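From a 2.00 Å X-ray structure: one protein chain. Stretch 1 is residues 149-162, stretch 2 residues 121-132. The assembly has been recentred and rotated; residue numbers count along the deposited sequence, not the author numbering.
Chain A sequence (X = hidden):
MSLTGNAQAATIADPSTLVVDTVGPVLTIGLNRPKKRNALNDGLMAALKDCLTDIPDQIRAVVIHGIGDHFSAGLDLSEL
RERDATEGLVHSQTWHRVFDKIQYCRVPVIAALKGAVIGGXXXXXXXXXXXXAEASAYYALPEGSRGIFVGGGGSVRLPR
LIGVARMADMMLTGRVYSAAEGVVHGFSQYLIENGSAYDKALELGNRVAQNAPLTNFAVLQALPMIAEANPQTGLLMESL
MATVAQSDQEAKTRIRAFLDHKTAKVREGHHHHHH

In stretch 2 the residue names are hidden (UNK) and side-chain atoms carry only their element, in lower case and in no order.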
# COMPACT_ATOMS: atom_id res chain seq x y z
N PHE A 149 11.69 -4.50 12.06
CA PHE A 149 11.16 -3.28 11.39
C PHE A 149 10.34 -2.47 12.41
O PHE A 149 10.14 -2.93 13.53
CB PHE A 149 10.27 -3.75 10.22
CG PHE A 149 9.97 -2.71 9.19
CD1 PHE A 149 10.99 -2.09 8.46
CD2 PHE A 149 8.68 -2.39 8.89
CE1 PHE A 149 10.70 -1.10 7.45
CE2 PHE A 149 8.37 -1.44 7.86
CZ PHE A 149 9.41 -0.80 7.17
N VAL A 150 9.91 -1.26 12.08
CA VAL A 150 9.06 -0.41 12.95
C VAL A 150 7.61 -0.91 12.84
O VAL A 150 7.21 -1.40 11.78
CB VAL A 150 9.10 1.07 12.51
CG1 VAL A 150 10.41 1.73 12.85
CG2 VAL A 150 8.87 1.25 10.97
N GLY A 151 6.83 -0.79 13.91
CA GLY A 151 5.44 -1.23 13.92
C GLY A 151 4.51 -0.22 14.49
O GLY A 151 3.37 -0.57 14.84
N GLY A 152 4.98 1.03 14.60
CA GLY A 152 4.27 2.09 15.27
C GLY A 152 3.97 3.28 14.38
O GLY A 152 3.80 4.44 14.86
N GLY A 153 3.94 3.04 13.07
CA GLY A 153 3.56 4.12 12.17
C GLY A 153 4.78 4.84 11.60
O GLY A 153 4.63 5.63 10.69
N GLY A 154 5.97 4.53 12.11
CA GLY A 154 7.18 5.26 11.69
C GLY A 154 7.46 5.19 10.18
O GLY A 154 7.96 6.15 9.57
N SER A 155 7.17 4.05 9.54
CA SER A 155 7.54 3.99 8.10
C SER A 155 6.60 4.86 7.30
O SER A 155 6.83 5.08 6.14
CB SER A 155 7.49 2.57 7.55
OG SER A 155 6.27 1.98 7.96
N VAL A 156 5.53 5.33 7.91
CA VAL A 156 4.51 6.21 7.20
C VAL A 156 4.77 7.66 7.56
O VAL A 156 4.82 8.51 6.70
CB VAL A 156 3.07 5.83 7.58
CG1 VAL A 156 2.03 6.91 7.15
CG2 VAL A 156 2.78 4.46 6.98
N ARG A 157 4.93 7.95 8.84
CA ARG A 157 5.01 9.35 9.27
C ARG A 157 6.38 9.90 9.09
O ARG A 157 6.55 11.06 8.72
CB ARG A 157 4.62 9.49 10.74
CG ARG A 157 3.17 9.07 10.93
CD ARG A 157 2.70 9.55 12.36
NE ARG A 157 1.30 9.16 12.49
CZ ARG A 157 0.88 7.98 12.96
NH1 ARG A 157 1.75 7.06 13.47
NH2 ARG A 157 -0.42 7.74 12.98
N LEU A 158 7.39 9.11 9.38
CA LEU A 158 8.74 9.70 9.37
C LEU A 158 9.24 10.08 7.96
O LEU A 158 9.76 11.20 7.76
CB LEU A 158 9.74 8.78 10.05
CG LEU A 158 11.16 9.38 10.16
CD1 LEU A 158 11.21 10.65 10.98
CD2 LEU A 158 12.18 8.38 10.85
N PRO A 159 9.09 9.20 6.96
CA PRO A 159 9.58 9.65 5.67
C PRO A 159 8.91 10.93 5.25
O PRO A 159 9.47 11.65 4.47
CB PRO A 159 9.12 8.53 4.70
CG PRO A 159 8.98 7.34 5.49
CD PRO A 159 8.50 7.85 6.90
N ARG A 160 7.69 11.21 5.72
CA ARG A 160 7.05 12.48 5.30
C ARG A 160 7.77 13.66 5.96
O ARG A 160 7.70 14.75 5.46
CB ARG A 160 5.57 12.56 5.66
CG ARG A 160 4.70 11.62 4.79
CD ARG A 160 3.32 11.32 5.50
NE ARG A 160 2.36 10.83 4.53
CZ ARG A 160 2.39 9.64 3.94
NH1 ARG A 160 1.45 9.30 3.02
NH2 ARG A 160 3.27 8.76 4.30
N LEU A 161 8.45 13.42 7.08
CA LEU A 161 9.19 14.48 7.73
C LEU A 161 10.62 14.63 7.18
O LEU A 161 11.09 15.74 7.02
CB LEU A 161 9.24 14.20 9.27
CG LEU A 161 7.87 14.18 9.95
CD1 LEU A 161 8.00 14.02 11.50
CD2 LEU A 161 7.16 15.59 9.65
N ILE A 162 11.31 13.51 6.92
CA ILE A 162 12.77 13.50 6.67
C ILE A 162 13.16 12.78 5.39
O ILE A 162 14.34 12.79 5.00
CB ILE A 162 13.50 12.84 7.80
CG1 ILE A 162 13.34 11.30 7.80
CG2 ILE A 162 13.12 13.49 9.15
CD1 ILE A 162 14.36 10.60 8.70
N UNK A 121 9.44 5.82 20.60
CA UNK A 121 9.45 7.22 21.07
C UNK A 121 9.52 8.14 19.88
O UNK A 121 8.81 9.14 19.86
N UNK A 122 10.30 7.78 18.86
CA UNK A 122 10.33 8.65 17.65
C UNK A 122 8.95 8.57 16.96
O UNK A 122 8.40 9.56 16.54
c UNK A 122 13.10 8.70 14.87
c UNK A 122 11.49 8.25 16.71
c UNK A 122 11.73 9.05 15.40
c UNK A 122 11.68 10.53 15.73
N UNK A 123 8.37 7.38 16.91
CA UNK A 123 7.10 7.14 16.22
C UNK A 123 5.98 7.94 16.90
O UNK A 123 5.18 8.61 16.22
c UNK A 123 6.78 5.64 16.18
c UNK A 123 7.53 3.38 15.20
c UNK A 123 7.80 4.90 15.29
o UNK A 123 7.05 2.85 14.16
o UNK A 123 7.81 2.71 16.19
N UNK A 124 6.00 7.95 18.22
CA UNK A 124 5.12 8.79 19.03
C UNK A 124 5.29 10.27 18.64
O UNK A 124 4.33 10.98 18.36
c UNK A 124 5.52 8.63 20.48
c UNK A 124 4.72 9.44 21.46
c UNK A 124 3.31 9.19 21.02
c UNK A 124 4.90 8.80 22.88
N UNK A 125 6.54 10.73 18.66
CA UNK A 125 6.84 12.07 18.27
C UNK A 125 6.37 12.36 16.88
O UNK A 125 5.91 13.47 16.61
c UNK A 125 8.35 12.34 18.34
N UNK A 126 6.48 11.39 15.99
CA UNK A 126 6.04 11.60 14.59
C UNK A 126 4.55 11.84 14.44
O UNK A 126 4.12 12.50 13.47
c UNK A 126 6.48 10.46 13.66
s UNK A 126 8.27 10.68 13.39
N UNK A 127 3.76 11.24 15.34
CA UNK A 127 2.32 11.35 15.26
C UNK A 127 1.88 12.75 15.60
O UNK A 127 0.83 13.18 15.12
c UNK A 127 1.63 10.29 16.14
N UNK A 128 2.70 13.45 16.42
CA UNK A 128 2.39 14.82 16.86
C UNK A 128 2.42 15.73 15.64
O UNK A 128 3.05 15.40 14.63
c UNK A 128 3.38 15.28 17.83
N UNK A 129 1.74 16.87 15.74
CA UNK A 129 1.71 17.83 14.65
C UNK A 129 2.88 18.74 14.60
O UNK A 129 3.31 19.12 13.52
c UNK A 129 0.43 18.68 14.73
c UNK A 129 -1.21 16.87 13.94
c UNK A 129 -2.53 16.87 15.69
n UNK A 129 -1.59 17.78 15.89
n UNK A 129 -2.32 16.31 14.52
c UNK A 129 -0.77 17.83 14.79
N UNK A 130 3.36 19.15 15.77
CA UNK A 130 4.56 20.02 15.93
C UNK A 130 5.48 19.38 16.97
O UNK A 130 5.02 18.86 17.98
c UNK A 130 4.13 21.38 16.41
c UNK A 130 5.33 22.32 16.85
c UNK A 130 3.21 22.05 15.38
c UNK A 130 2.55 23.31 15.96
N UNK A 131 6.77 19.45 16.75
CA UNK A 131 7.73 18.93 17.70
C UNK A 131 8.62 20.13 18.00
O UNK A 131 8.95 20.92 17.07
n UNK A 131 5.80 15.67 14.53
n UNK A 131 8.07 16.21 14.52
c UNK A 131 6.85 16.31 13.98
n UNK A 131 6.65 17.06 12.86
c UNK A 131 7.82 16.40 16.95
c UNK A 131 8.36 15.52 15.78
c UNK A 131 8.54 17.76 17.07
N UNK A 132 9.00 20.27 19.29
CA UNK A 132 9.97 21.24 19.73
C UNK A 132 11.07 20.42 20.39
O UNK A 132 10.77 19.57 21.28
c UNK A 132 8.13 22.86 20.29
c UNK A 132 10.42 23.31 21.00
c UNK A 132 9.41 22.23 20.77
O HOH W 1 4.41 7.03 14.10

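Position 121 has no side-chain atoms and touches nothing on stretch 1: it is glycine, G121. Position 122 carries four carbons forked at the second, and one terminal carbon lies 4.1 Å from L158 CD2. The fork at the second carbon identifies leucine, L122, with CD2 making that contact.

Position 123 has three carbons in a row, the third carrying two oxygens. One of these oxygens lies 2.8 Å from G152 N (N-H...O angle 134°) and 2.9 Å from G154 N (150°), both hydrogen bonds donated by the amides; G153 N lies 3.3 Å from the same oxygen, but its angle is too poor for a bond. A carboxylate two methylenes from CA is glutamate, E123, and the accepting oxygen is OE2.

Position 124 again has four carbons forked at the second, pointing away from stretch 1: leucine, L124. The single carbon at 125 gives alanine, A125, with no contact.

Position 126 has one carbon followed by one sulfur. The sulfur sits 3.8 Å from L158 CD1 and 3.8 Å from L161 CD1, while the CB of 126 packs 3.6 Å from R157 CB. One carbon then sulfur makes it cysteine, C126, with SG as the sulfur. At position 127 a lone carbon, CB, lies over one face of the R157 guanidinium, 3.8 Å from R157 NE; it is alanine, A127. Position 128 has one carbon pointing away, so A128 follows.

At 129, one carbon leads into a five-membered ring of three carbons and two nitrogens: histidine, H129, out of reach of stretch 1. Position 130 has four carbons forked at the first, one arm two carbons long, which defines isoleucine, I130. Position 131 shows three carbons, a nitrogen, then a carbon bearing two more nitrogens. That last carbon is 3.6 Å from L161 CD1, which lies over one face of the planar group. The pattern is arginine, R131, whose NH2 bonds to A125 O (3.0 Å) and A128 O (2.8 Å). Position 132, one carbon carrying two others, is valine, V132, far from the contact.

The contact joins a polar end to an apolar flank. E123 reaches the start of helix 154-162, where two backbone amides converge on one oxygen. Lack of side chains matters here: an ideal CB would come within 2.8 Å of E123 OE1 at G152 and 2.9 Å of E123 OE2 at G154. Water 1 reinforces this end, donating to E123 O and G152 O and accepting from R157 NH1. Farther along, R157, L158 and L161 pack around C126, as the helix axes cross at 66° with a closest approach of 9.1 Å.

Stretch 2 121-132: GLELACAAHIRV
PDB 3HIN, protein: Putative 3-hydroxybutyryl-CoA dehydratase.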